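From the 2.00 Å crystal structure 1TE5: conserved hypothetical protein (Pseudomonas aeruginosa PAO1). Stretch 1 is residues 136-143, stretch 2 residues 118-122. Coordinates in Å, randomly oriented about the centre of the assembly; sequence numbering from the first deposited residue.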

# COMPACT_ATOMS: atom_id res chain seq x y z
N LEU A 136 0.81 11.19 -16.35
CA LEU A 136 2.26 11.26 -16.44
C LEU A 136 2.81 9.86 -16.67
O LEU A 136 3.82 9.68 -17.36
CB LEU A 136 2.86 11.85 -15.16
CG LEU A 136 4.38 11.89 -14.98
CD1 LEU A 136 4.75 13.10 -14.13
CD2 LEU A 136 4.91 10.60 -14.36
N LEU A 137 2.16 8.88 -16.03
CA LEU A 137 2.54 7.48 -16.13
C LEU A 137 2.26 6.96 -17.53
O LEU A 137 2.98 6.10 -18.03
CB LEU A 137 1.80 6.65 -15.08
CG LEU A 137 2.34 6.68 -13.65
CD1 LEU A 137 1.42 5.92 -12.74
CD2 LEU A 137 3.73 6.09 -13.60
N ASN A 138 1.19 7.46 -18.14
CA ASN A 138 0.79 7.05 -19.48
C ASN A 138 1.76 7.56 -20.54
O ASN A 138 1.99 6.91 -21.56
CB ASN A 138 -0.62 7.53 -19.80
CG ASN A 138 -1.68 6.78 -19.03
OD1 ASN A 138 -2.83 7.22 -18.94
ND2 ASN A 138 -1.31 5.64 -18.48
N ARG A 139 2.30 8.75 -20.29
CA ARG A 139 3.26 9.37 -21.19
C ARG A 139 4.60 8.66 -21.12
O ARG A 139 5.33 8.61 -22.11
CB ARG A 139 3.46 10.83 -20.82
CG ARG A 139 2.20 11.66 -20.87
CD ARG A 139 2.49 13.03 -20.31
NE ARG A 139 1.35 13.92 -20.45
CZ ARG A 139 1.45 15.19 -20.85
NH1 ARG A 139 0.36 15.94 -20.95
NH2 ARG A 139 2.64 15.70 -21.14
N VAL A 140 4.96 8.22 -19.93
CA VAL A 140 6.22 7.50 -19.73
C VAL A 140 6.10 6.10 -20.33
O VAL A 140 7.03 5.62 -20.96
CB VAL A 140 6.61 7.40 -18.21
CG1 VAL A 140 7.84 6.53 -18.02
CG2 VAL A 140 6.90 8.77 -17.66
N ARG A 141 4.95 5.46 -20.14
CA ARG A 141 4.72 4.12 -20.67
C ARG A 141 4.64 4.12 -22.20
O ARG A 141 5.11 3.19 -22.85
CB ARG A 141 3.45 3.50 -20.05
CG ARG A 141 3.09 2.11 -20.59
CD ARG A 141 3.00 1.02 -19.51
NE ARG A 141 3.73 -0.22 -19.79
CZ ARG A 141 4.57 -0.82 -18.94
NH1 ARG A 141 5.19 -1.94 -19.30
NH2 ARG A 141 4.81 -0.30 -17.74
N ARG A 142 4.05 5.16 -22.78
CA ARG A 142 3.93 5.26 -24.24
C ARG A 142 5.28 5.52 -24.88
O ARG A 142 5.66 4.86 -25.85
CB ARG A 142 2.93 6.36 -24.62
CG ARG A 142 2.31 6.18 -25.99
CD ARG A 142 1.15 7.14 -26.18
NE ARG A 142 0.57 7.04 -27.53
CZ ARG A 142 1.15 7.51 -28.64
NH1 ARG A 142 0.54 7.37 -29.81
NH2 ARG A 142 2.33 8.11 -28.57
N ALA A 143 6.02 6.49 -24.35
CA ALA A 143 7.33 6.85 -24.86
C ALA A 143 8.41 5.79 -24.56
O ALA A 143 9.40 5.70 -25.28
CB ALA A 143 7.76 8.19 -24.32
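Stretch 2 (118-122) PGFYR

The most unusual feature of this contact is the crowding around the amide of Asn 138. As modelled, Asn 138 ND2 lies 3.0 Å from Tyr 121 N. Asn 138 ND2 is also 3.5 Å from Phe 120 N. Two nitrogens facing an amide nitrogen suggest that the side chain is turned over in the model; turned back, it may accept a hydrogen bond.

Stretch 1 is helical throughout, and the helix begins earlier in the chain. Its backbone bonds run in the usual i to i+4 pattern, as from Arg 141 N to Leu 137 O at 3.0 Å. Stretch 2 has no regular helix or strand. Gly 119 is extended, Phe 120 has helix-like torsions (-51/-55), and Tyr 121 and Arg 122 are extended again. The nearest CA pair is Asn 138 CA and Phe 120 CA, 6.1 Å apart.

The side chains of Phe 120 and Tyr 121 both leave the loop toward the helix. Tyr 121 loses the most area to the contact. Leu 137 CB sits over one face of the Tyr 121 ring, 3.9 Å from its centroid, in a CH-pi contact. One turn along the helix, Arg 141 CG lies over a face of the Phe 120 ring, 4.3 Å from its centroid. From Phe 120 to Tyr 121 these ring-face contacts thus step back along the helix, from Arg 141 to Leu 137. Arg 141 NH2 is 3.7 Å from Tyr 121 OH, a hydroxyl hydrogen-bonded elsewhere in the structure. The atom modelled as Asn 138 ND2 lies at the edge of both the Phe 120 and Tyr 121 rings, near their planes.

Gly 119 fits close to Asn 138, with Gly 119 CA 3.4 Å from Asn 138 OD1 as modelled. An ideal CB on Gly 119 would fall 2.4 Å from the position modelled as Asn 138 OD1, a clash whichever amide atom is there. Pro 118 and Arg 122 point away and make no contact. In all, 390 Å² is buried.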

# COMPACT_ATOMS: atom_id res chain seq x y z
N PRO A 118 -8.00 9.56 -21.11
CA PRO A 118 -7.95 8.27 -20.41
C PRO A 118 -6.97 7.33 -21.10
O PRO A 118 -6.94 7.24 -22.33
CB PRO A 118 -9.38 7.77 -20.52
CG PRO A 118 -10.16 9.04 -20.47
CD PRO A 118 -9.39 9.91 -21.42
N GLY A 119 -6.16 6.63 -20.30
CA GLY A 119 -5.18 5.73 -20.87
C GLY A 119 -5.02 4.46 -20.08
O GLY A 119 -5.97 4.00 -19.46
N PHE A 120 -3.83 3.87 -20.16
CA PHE A 120 -3.48 2.63 -19.47
C PHE A 120 -3.82 2.71 -17.99
O PHE A 120 -4.45 1.81 -17.43
CB PHE A 120 -1.97 2.35 -19.58
CG PHE A 120 -1.41 2.47 -20.98
CD1 PHE A 120 -1.69 1.50 -21.94
CD2 PHE A 120 -0.56 3.54 -21.31
CE1 PHE A 120 -1.12 1.58 -23.22
CE2 PHE A 120 0.01 3.64 -22.57
CZ PHE A 120 -0.27 2.66 -23.54
N TYR A 121 -3.28 3.74 -17.33
CA TYR A 121 -3.52 3.97 -15.92
C TYR A 121 -4.74 4.86 -15.74
O TYR A 121 -4.92 5.84 -16.45
CB TYR A 121 -2.29 4.64 -15.28
CG TYR A 121 -1.03 3.82 -15.35
CD1 TYR A 121 -0.12 3.99 -16.41
CD2 TYR A 121 -0.71 2.89 -14.36
CE1 TYR A 121 1.06 3.26 -16.47
CE2 TYR A 121 0.48 2.15 -14.41
CZ TYR A 121 1.35 2.34 -15.47
OH TYR A 121 2.52 1.62 -15.53
N ARG A 122 -5.59 4.49 -14.79
CA ARG A 122 -6.79 5.26 -14.51
C ARG A 122 -6.87 5.54 -13.01
O ARG A 122 -6.46 4.71 -12.19
CB ARG A 122 -8.03 4.49 -14.96
CG ARG A 122 -8.06 4.14 -16.44
CD ARG A 122 -9.41 3.56 -16.82
NE ARG A 122 -9.45 3.07 -18.19
CZ ARG A 122 -9.44 3.84 -19.27
NH1 ARG A 122 -9.47 3.29 -20.47
NH2 ARG A 122 -9.37 5.15 -19.15